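Local coordinates for protein Exo-poly-alpha-D-galacturonosidase (Thermotoga maritima, PDB 3JUR) that probably hydrolyses polygalacturonate, the pectin backbone, as a heat-active exo-acting glycosidase of family 28 built on a right-handed parallel beta-helix, at residues T41-S55 against F69-L82. Sequence-based numbering, arbitrary orientation.
Sequences TDCSESFKRAIEELS and FLTGPIHLKSNIEL
F47 reaches from helix 44-55 into the bend of 69-82. Its CB carries CG anti to the carbonyl carbon (chi1 -80°), which sends the ring in among T71, I74 and L82. CG lies 3.9 Å from I74 CG1. CD2 and CE2 meet T71, whose CG2 approaches obliquely, 3.7 Å from F47 CE2. I74 CD1 lies over one ring face, offset toward the rim, a CH-pi contact 3.7 Å from the F47 ring centroid to I74 CD1. CD1, CE1 and CZ all meet that methyl. At the ring edge, CE1 meets L82 CD1. I88 of strand 87-90 also touches F47. With an alanine here the ring is lost, which is likely to open a gap between T71, I74 and L82 and leave the I74 methyl without its aromatic face.

One turn on, I51 CD1 packs on I74 CG2; nearly a turn further, L54 CB meets I80 CD1 at 3.7 Å.

Both ends of the contact are polar. The backbone N-H of C43, the N-cap residue, donates to L70 O, with N and O 2.6 Å apart. The sulfur of C43 sits at the edge of the F69 ring. S44 OG accepts from G72 N (2.9 Å, 170°) and donates to the syn lone pair of D42 OD1. S44 N meets the same oxygen from above the carboxylate plane, an Asx turn. D42 OD2 pairs with R96. At the far end, extended K77 reaches E52 OE1 with NZ, a salt bridge of 3.1 Å.

The helix lies against the first turns of the beta-helix, as an end cap does in this fold. Its apolar side packs on the core, consistent with closing that end, while directional bonds at the helix N-terminal end and an ion pair near the other are likely to fix its position.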
ATOM      1  N   THR D  41      -1.381  55.324 -32.005  1.00 26.61           N
ATOM      2  CA  THR D  41      -1.448  56.613 -31.319  1.00 26.17           C
ATOM      3  C   THR D  41      -0.946  56.500 -29.884  1.00 26.06           C
ATOM      4  O   THR D  41      -1.286  55.546 -29.170  1.00 25.88           O
ATOM      5  CB  THR D  41      -2.891  57.168 -31.312  1.00 26.13           C
ATOM      6  OG1 THR D  41      -3.362  57.287 -32.659  1.00 25.93           O
ATOM      7  CG2 THR D  41      -2.953  58.538 -30.644  1.00 26.41           C
ATOM      8  N   ASP D  42      -0.137  57.472 -29.471  1.00 25.65           N
ATOM      9  CA  ASP D  42       0.324  57.557 -28.093  1.00 25.70           C
ATOM     10  C   ASP D  42      -0.802  58.093 -27.217  1.00 25.58           C
ATOM     11  O   ASP D  42      -1.163  59.266 -27.310  1.00 25.28           O
ATOM     12  CB  ASP D  42       1.563  58.451 -27.984  1.00 25.80           C
ATOM     13  CG  ASP D  42       2.233  58.372 -26.615  1.00 26.14           C
ATOM     14  OD1 ASP D  42       1.714  57.666 -25.726  1.00 25.66           O
ATOM     15  OD2 ASP D  42       3.285  59.023 -26.429  1.00 27.16           O
ATOM     16  N   CYS D  43      -1.357  57.223 -26.375  1.00 25.31           N
ATOM     17  CA  CYS D  43      -2.468  57.595 -25.502  1.00 25.53           C
ATOM     18  C   CYS D  43      -2.015  57.984 -24.095  1.00 25.35           C
ATOM     19  O   CYS D  43      -2.848  58.115 -23.199  1.00 25.38           O
ATOM     20  CB  CYS D  43      -3.503  56.465 -25.428  1.00 25.65           C
ATOM     21  SG  CYS D  43      -4.015  55.803 -27.029  1.00 27.33           S
ATOM     22  N   SER D  44      -0.706  58.172 -23.905  1.00 25.43           N
ATOM     23  CA  SER D  44      -0.134  58.509 -22.589  1.00 25.48           C
ATOM     24  C   SER D  44      -0.863  59.662 -21.892  1.00 25.63           C
ATOM     25  O   SER D  44      -1.280  59.532 -20.738  1.00 25.56           O
ATOM     26  CB  SER D  44       1.358  58.843 -22.705  1.00 25.55           C
ATOM     27  OG  SER D  44       2.127  57.708 -23.068  1.00 25.09           O
ATOM     28  N   GLU D  45      -1.015  60.777 -22.604  1.00 25.75           N
ATOM     29  CA  GLU D  45      -1.681  61.975 -22.078  1.00 26.14           C
ATOM     30  C   GLU D  45      -3.185  61.787 -21.927  1.00 25.87           C
ATOM     31  O   GLU D  45      -3.814  62.411 -21.067  1.00 25.89           O
ATOM     32  CB  GLU D  45      -1.406  63.187 -22.973  1.00 26.23           C
ATOM     33  CG  GLU D  45       0.002  63.736 -22.860  1.00 27.83           C
ATOM     34  CD  GLU D  45       0.252  64.434 -21.533  1.00 29.96           C
ATOM     35  OE1 GLU D  45      -0.347  65.506 -21.290  1.00 30.61           O
ATOM     36  OE2 GLU D  45       1.061  63.914 -20.739  1.00 31.27           O
ATOM     37  N   SER D  46      -3.754  60.938 -22.777  1.00 25.61           N
ATOM     38  CA  SER D  46      -5.168  60.604 -22.705  1.00 25.67           C
ATOM     39  C   SER D  46      -5.500  60.009 -21.345  1.00 25.33           C
ATOM     40  O   SER D  46      -6.452  60.444 -20.697  1.00 25.33           O
ATOM     41  CB  SER D  46      -5.550  59.638 -23.825  1.00 25.71           C
ATOM     42  OG  SER D  46      -5.258  60.215 -25.087  1.00 26.41           O
ATOM     43  N   PHE D  47      -4.699  59.034 -20.915  1.00 25.09           N
ATOM     44  CA  PHE D  47      -4.847  58.431 -19.593  1.00 24.93           C
ATOM     45  C   PHE D  47      -4.695  59.467 -18.487  1.00 24.94           C
ATOM     46  O   PHE D  47      -5.511  59.516 -17.566  1.00 24.94           O
ATOM     47  CB  PHE D  47      -3.844  57.284 -19.382  1.00 24.72           C
ATOM     48  CG  PHE D  47      -4.263  55.991 -20.021  1.00 24.36           C
ATOM     49  CD1 PHE D  47      -5.180  55.160 -19.395  1.00 23.51           C
ATOM     50  CD2 PHE D  47      -3.755  55.616 -21.259  1.00 24.02           C
ATOM     51  CE1 PHE D  47      -5.583  53.968 -19.990  1.00 24.21           C
ATOM     52  CE2 PHE D  47      -4.150  54.434 -21.859  1.00 24.76           C
ATOM     53  CZ  PHE D  47      -5.066  53.602 -21.220  1.00 24.27           C
ATOM     54  N   LYS D  48      -3.657  60.295 -18.595  1.00 25.00           N
ATOM     55  CA  LYS D  48      -3.323  61.257 -17.548  1.00 25.21           C
ATOM     56  C   LYS D  48      -4.436  62.295 -17.365  1.00 25.20           C
ATOM     57  O   LYS D  48      -4.813  62.612 -16.238  1.00 25.23           O
ATOM     58  CB  LYS D  48      -1.982  61.934 -17.848  1.00 25.42           C
ATOM     59  CG  LYS D  48      -1.230  62.421 -16.615  1.00 26.28           C
ATOM     60  CD  LYS D  48      -0.576  63.777 -16.846  1.00 27.08           C
ATOM     61  CE  LYS D  48      -1.507  64.914 -16.415  1.00 29.11           C
ATOM     62  NZ  LYS D  48      -1.125  66.273 -16.936  1.00 28.37           N
ATOM     63  N   ARG D  49      -4.972  62.801 -18.474  1.00 25.18           N
ATOM     64  CA  ARG D  49      -6.028  63.810 -18.427  1.00 25.34           C
ATOM     65  C   ARG D  49      -7.357  63.210 -17.961  1.00 24.96           C
ATOM     66  O   ARG D  49      -8.112  63.853 -17.232  1.00 24.63           O
ATOM     67  CB  ARG D  49      -6.192  64.479 -19.788  1.00 25.41           C
ATOM     68  CG  ARG D  49      -6.282  65.994 -19.725  1.00 26.90           C
ATOM     69  CD  ARG D  49      -6.763  66.575 -21.055  1.00 28.96           C
ATOM     70  NE  ARG D  49      -6.185  65.865 -22.199  1.00 30.10           N
ATOM     71  CZ  ARG D  49      -6.742  65.788 -23.405  1.00 30.36           C
ATOM     72  NH1 ARG D  49      -7.910  66.374 -23.655  1.00 29.86           N
ATOM     73  NH2 ARG D  49      -6.128  65.113 -24.366  1.00 31.13           N
ATOM     74  N   ALA D  50      -7.629  61.971 -18.374  1.00 24.78           N
ATOM     75  CA  ALA D  50      -8.849  61.268 -17.963  1.00 24.57           C
ATOM     76  C   ALA D  50      -8.875  60.987 -16.462  1.00 24.47           C
ATOM     77  O   ALA D  50      -9.909  61.154 -15.818  1.00 24.10           O
ATOM     78  CB  ALA D  50      -9.021  59.985 -18.751  1.00 24.47           C
ATOM     79  N   ILE D  51      -7.734  60.564 -15.918  1.00 24.82           N
ATOM     80  CA  ILE D  51      -7.600  60.277 -14.485  1.00 25.12           C
ATOM     81  C   ILE D  51      -7.747  61.559 -13.653  1.00 25.68           C
ATOM     82  O   ILE D  51      -8.419  61.559 -12.615  1.00 25.61           O
ATOM     83  CB  ILE D  51      -6.264  59.533 -14.169  1.00 25.04           C
ATOM     84  CG1 ILE D  51      -6.334  58.082 -14.671  1.00 25.06           C
ATOM     85  CG2 ILE D  51      -5.949  59.553 -12.669  1.00 24.51           C
ATOM     86  CD1 ILE D  51      -5.014  57.328 -14.650  1.00 24.16           C
ATOM     87  N   GLU D  52      -7.129  62.642 -14.123  1.00 26.11           N
ATOM     88  CA  GLU D  52      -7.220  63.940 -13.456  1.00 27.05           C
ATOM     89  C   GLU D  52      -8.636  64.530 -13.521  1.00 27.18           C
ATOM     90  O   GLU D  52      -9.119  65.085 -12.533  1.00 27.14           O
ATOM     91  CB  GLU D  52      -6.165  64.916 -14.007  1.00 27.23           C
ATOM     92  CG  GLU D  52      -6.316  66.394 -13.585  1.00 28.80           C
ATOM     93  CD  GLU D  52      -6.384  66.612 -12.068  1.00 30.66           C
ATOM     94  OE1 GLU D  52      -5.793  65.815 -11.300  1.00 32.59           O
ATOM     95  OE2 GLU D  52      -7.035  67.594 -11.648  1.00 31.53           O
ATOM     96  N   GLU D  53      -9.302  64.394 -14.668  1.00 27.51           N
ATOM     97  CA  GLU D  53     -10.693  64.837 -14.790  1.00 28.03           C
ATOM     98  C   GLU D  53     -11.583  64.103 -13.784  1.00 27.96           C
ATOM     99  O   GLU D  53     -12.427  64.718 -13.137  1.00 28.20           O
ATOM    100  CB  GLU D  53     -11.215  64.663 -16.220  1.00 28.16           C
ATOM    101  CG  GLU D  53     -12.604  65.265 -16.482  1.00 29.15           C
ATOM    102  CD  GLU D  53     -12.598  66.784 -16.557  1.00 30.55           C
ATOM    103  OE1 GLU D  53     -12.457  67.447 -15.504  1.00 30.91           O
ATOM    104  OE2 GLU D  53     -12.752  67.318 -17.675  1.00 31.81           O
ATOM    105  N   LEU D  54     -11.378  62.796 -13.647  1.00 27.99           N
ATOM    106  CA  LEU D  54     -12.121  61.992 -12.673  1.00 27.91           C
ATOM    107  C   LEU D  54     -11.765  62.356 -11.240  1.00 27.89           C
ATOM    108  O   LEU D  54     -12.643  62.528 -10.400  1.00 27.85           O
ATOM    109  CB  LEU D  54     -11.876  60.498 -12.900  1.00 27.72           C
ATOM    110  CG  LEU D  54     -12.714  59.800 -13.967  1.00 27.69           C
ATOM    111  CD1 LEU D  54     -12.077  58.466 -14.335  1.00 27.61           C
ATOM    112  CD2 LEU D  54     -14.151  59.610 -13.498  1.00 27.39           C
ATOM    113  N   SER D  55     -10.465  62.467 -10.977  1.00 28.14           N
ATOM    114  CA  SER D  55      -9.946  62.817  -9.662  1.00 28.50           C
ATOM    115  C   SER D  55     -10.437  64.195  -9.203  1.00 28.69           C
ATOM    116  O   SER D  55     -10.694  64.401  -8.011  1.00 28.85           O
ATOM    117  CB  SER D  55      -8.418  62.772  -9.685  1.00 28.40           C
ATOM    118  OG  SER D  55      -7.881  62.967  -8.396  1.00 29.39           O
ATOM    119  N   PHE D  69      -4.541  50.248 -27.182  1.00 23.76           N
ATOM    120  CA  PHE D  69      -4.159  51.586 -26.739  1.00 23.62           C
ATOM    121  C   PHE D  69      -2.702  51.641 -26.273  1.00 23.63           C
ATOM    122  O   PHE D  69      -2.348  51.056 -25.239  1.00 23.78           O
ATOM    123  CB  PHE D  69      -5.107  52.058 -25.631  1.00 23.66           C
ATOM    124  CG  PHE D  69      -6.516  52.295 -26.104  1.00 23.63           C
ATOM    125  CD1 PHE D  69      -6.906  53.548 -26.561  1.00 23.52           C
ATOM    126  CD2 PHE D  69      -7.449  51.262 -26.104  1.00 23.55           C
ATOM    127  CE1 PHE D  69      -8.210  53.773 -27.005  1.00 23.96           C
ATOM    128  CE2 PHE D  69      -8.753  51.477 -26.551  1.00 23.16           C
ATOM    129  CZ  PHE D  69      -9.133  52.732 -26.997  1.00 23.43           C
ATOM    130  N   LEU D  70      -1.868  52.330 -27.053  1.00 23.29           N
ATOM    131  CA  LEU D  70      -0.444  52.492 -26.737  1.00 23.10           C
ATOM    132  C   LEU D  70      -0.248  53.605 -25.725  1.00 22.72           C
ATOM    133  O   LEU D  70      -0.806  54.687 -25.878  1.00 22.66           O
ATOM    134  CB  LEU D  70       0.376  52.808 -27.997  1.00 22.96           C
ATOM    135  CG  LEU D  70       0.519  51.761 -29.105  1.00 23.30           C
ATOM    136  CD1 LEU D  70       1.592  52.199 -30.098  1.00 22.50           C
ATOM    137  CD2 LEU D  70       0.847  50.383 -28.548  1.00 22.35           C
ATOM    138  N   THR D  71       0.553  53.334 -24.701  1.00 22.34           N
ATOM    139  CA  THR D  71       0.798  54.296 -23.630  1.00 22.14           C
ATOM    140  C   THR D  71       2.081  53.982 -22.863  1.00 21.96           C
ATOM    141  O   THR D  71       2.535  52.834 -22.831  1.00 21.81           O
ATOM    142  CB  THR D  71      -0.401  54.370 -22.624  1.00 22.06           C
ATOM    143  OG1 THR D  71      -0.057  55.214 -21.518  1.00 22.13           O
ATOM    144  CG2 THR D  71      -0.762  52.995 -22.095  1.00 22.24           C
ATOM    145  N   GLY D  72       2.655  55.014 -22.248  1.00 21.62           N
ATOM    146  CA  GLY D  72       3.686  54.831 -21.238  1.00 21.58           C
ATOM    147  C   GLY D  72       2.995  54.448 -19.941  1.00 21.62           C
ATOM    148  O   GLY D  72       1.812  54.103 -19.955  1.00 21.51           O
ATOM    149  N   PRO D  73       3.713  54.529 -18.805  1.00 21.73           N
ATOM    150  CA  PRO D  73       3.143  54.097 -17.527  1.00 21.70           C
ATOM    151  C   PRO D  73       1.877  54.877 -17.156  1.00 21.81           C
ATOM    152  O   PRO D  73       1.759  56.056 -17.478  1.00 21.81           O
ATOM    153  CB  PRO D  73       4.265  54.393 -16.527  1.00 21.79           C
ATOM    154  CG  PRO D  73       5.053  55.480 -17.162  1.00 21.45           C
ATOM    155  CD  PRO D  73       5.037  55.149 -18.625  1.00 21.53           C
ATOM    156  N   ILE D  74       0.943  54.204 -16.494  1.00 22.10           N
ATOM    157  CA  ILE D  74      -0.301  54.824 -16.032  1.00 22.04           C
ATOM    158  C   ILE D  74      -0.218  55.019 -14.529  1.00 22.31           C
ATOM    159  O   ILE D  74       0.051  54.066 -13.788  1.00 22.05           O
ATOM    160  CB  ILE D  74      -1.535  53.940 -16.375  1.00 22.00           C
ATOM    161  CG1 ILE D  74      -1.750  53.873 -17.893  1.00 21.91           C
ATOM    162  CG2 ILE D  74      -2.794  54.439 -15.661  1.00 21.59           C
ATOM    163  CD1 ILE D  74      -2.644  52.726 -18.335  1.00 21.85           C
ATOM    164  N   HIS D  75      -0.434  56.254 -14.086  1.00 22.41           N
ATOM    165  CA  HIS D  75      -0.432  56.571 -12.661  1.00 22.93           C
ATOM    166  C   HIS D  75      -1.848  56.783 -12.141  1.00 23.06           C
ATOM    167  O   HIS D  75      -2.513  57.757 -12.491  1.00 23.34           O
ATOM    168  CB  HIS D  75       0.465  57.783 -12.371  1.00 22.90           C
ATOM    169  CG  HIS D  75       1.929  57.469 -12.421  1.00 23.91           C
ATOM    170  ND1 HIS D  75       2.901  58.390 -12.094  1.00 24.61           N
ATOM    171  CD2 HIS D  75       2.586  56.328 -12.747  1.00 23.81           C
ATOM    172  CE1 HIS D  75       4.094  57.836 -12.231  1.00 24.83           C
ATOM    173  NE2 HIS D  75       3.929  56.585 -12.625  1.00 24.47           N
ATOM    174  N   LEU D  76      -2.312  55.840 -11.327  1.00 23.29           N
ATOM    175  CA  LEU D  76      -3.638  55.919 -10.732  1.00 23.61           C
ATOM    176  C   LEU D  76      -3.637  56.878  -9.543  1.00 23.74           C
ATOM    177  O   LEU D  76      -2.584  57.205  -8.998  1.00 24.20           O
ATOM    178  CB  LEU D  76      -4.127  54.527 -10.317  1.00 23.54           C
ATOM    179  CG  LEU D  76      -4.307  53.509 -11.449  1.00 24.01           C
ATOM    180  CD1 LEU D  76      -4.412  52.087 -10.910  1.00 25.26           C
ATOM    181  CD2 LEU D  76      -5.509  53.846 -12.331  1.00 24.54           C
ATOM    182  N   LYS D  77      -4.819  57.356  -9.174  1.00 23.65           N
ATOM    183  CA  LYS D  77      -4.989  58.152  -7.962  1.00 23.34           C
ATOM    184  C   LYS D  77      -6.099  57.509  -7.141  1.00 23.05           C
ATOM    185  O   LYS D  77      -6.755  56.580  -7.614  1.00 23.22           O
ATOM    186  CB  LYS D  77      -5.304  59.614  -8.304  1.00 23.38           C
ATOM    187  CG  LYS D  77      -4.197  60.317  -9.094  1.00 23.64           C
ATOM    188  CD  LYS D  77      -4.509  61.772  -9.362  1.00 26.19           C
ATOM    189  CE  LYS D  77      -3.481  62.374 -10.310  1.00 26.64           C
ATOM    190  NZ  LYS D  77      -3.537  63.860 -10.312  1.00 28.16           N
ATOM    191  N   SER D  78      -6.288  57.979  -5.910  1.00 22.70           N
ATOM    192  CA  SER D  78      -7.351  57.483  -5.035  1.00 22.29           C
ATOM    193  C   SER D  78      -8.741  57.570  -5.670  1.00 22.20           C
ATOM    194  O   SER D  78      -9.044  58.530  -6.386  1.00 21.66           O
ATOM    195  CB  SER D  78      -7.344  58.251  -3.712  1.00 22.25           C
ATOM    196  OG  SER D  78      -6.285  57.819  -2.881  1.00 22.33           O
ATOM    197  N   ASN D  79      -9.570  56.558  -5.403  1.00 21.82           N
ATOM    198  CA  ASN D  79     -10.978  56.517  -5.851  1.00 21.93           C
ATOM    199  C   ASN D  79     -11.168  56.314  -7.353  1.00 21.92           C
ATOM    200  O   ASN D  79     -12.216  56.668  -7.913  1.00 21.90           O
ATOM    201  CB  ASN D  79     -11.756  57.753  -5.364  1.00 21.83           C
ATOM    202  CG  ASN D  79     -11.707  57.914  -3.862  1.00 21.44           C
ATOM    203  OD1 ASN D  79     -12.059  56.999  -3.112  1.00 21.17           O
ATOM    204  ND2 ASN D  79     -11.263  59.076  -3.412  1.00 19.28           N
ATOM    205  N   ILE D  80     -10.157  55.728  -7.990  1.00 22.01           N
ATOM    206  CA  ILE D  80     -10.157  55.495  -9.432  1.00 22.13           C
ATOM    207  C   ILE D  80     -10.267  54.007  -9.770  1.00 22.34           C
ATOM    208  O   ILE D  80      -9.510  53.173  -9.244  1.00 22.04           O
ATOM    209  CB  ILE D  80      -8.892  56.104 -10.114  1.00 22.05           C
ATOM    210  CG1 ILE D  80      -8.813  57.625  -9.893  1.00 22.25           C
ATOM    211  CG2 ILE D  80      -8.833  55.754 -11.611  1.00 22.37           C
ATOM    212  CD1 ILE D  80      -9.976  58.445 -10.458  1.00 21.84           C
ATOM    213  N   GLU D  81     -11.220  53.690 -10.644  1.00 22.55           N
ATOM    214  CA  GLU D  81     -11.331  52.360 -11.233  1.00 22.83           C
ATOM    215  C   GLU D  81     -10.929  52.418 -12.704  1.00 22.63           C
ATOM    216  O   GLU D  81     -11.533  53.150 -13.495  1.00 22.85           O
ATOM    217  CB  GLU D  81     -12.756  51.818 -11.090  1.00 23.28           C
ATOM    218  CG  GLU D  81     -12.978  50.416 -11.680  1.00 24.33           C
ATOM    219  CD  GLU D  81     -14.445  50.005 -11.680  1.00 26.44           C
ATOM    220  OE1 GLU D  81     -15.136  50.255 -10.667  1.00 28.82           O
ATOM    221  OE2 GLU D  81     -14.914  49.432 -12.686  1.00 26.79           O
ATOM    222  N   LEU D  82      -9.894  51.664 -13.060  1.00 22.16           N
ATOM    223  CA  LEU D  82      -9.487  51.533 -14.449  1.00 22.01           C
ATOM    224  C   LEU D  82     -10.211  50.332 -15.070  1.00 22.06           C
ATOM    225  O   LEU D  82      -9.861  49.183 -14.803  1.00 21.73           O
ATOM    226  CB  LEU D  82      -7.964  51.385 -14.536  1.00 21.96           C
ATOM    227  CG  LEU D  82      -7.278  51.266 -15.901  1.00 21.81           C
ATOM    228  CD1 LEU D  82      -7.433  52.535 -16.757  1.00 21.97           C
ATOM    229  CD2 LEU D  82      -5.802  50.907 -15.717  1.00 21.27           C
TER
HETATM  230  O   HOH W   1      -0.132  57.980 -18.625  1.00 33.19           O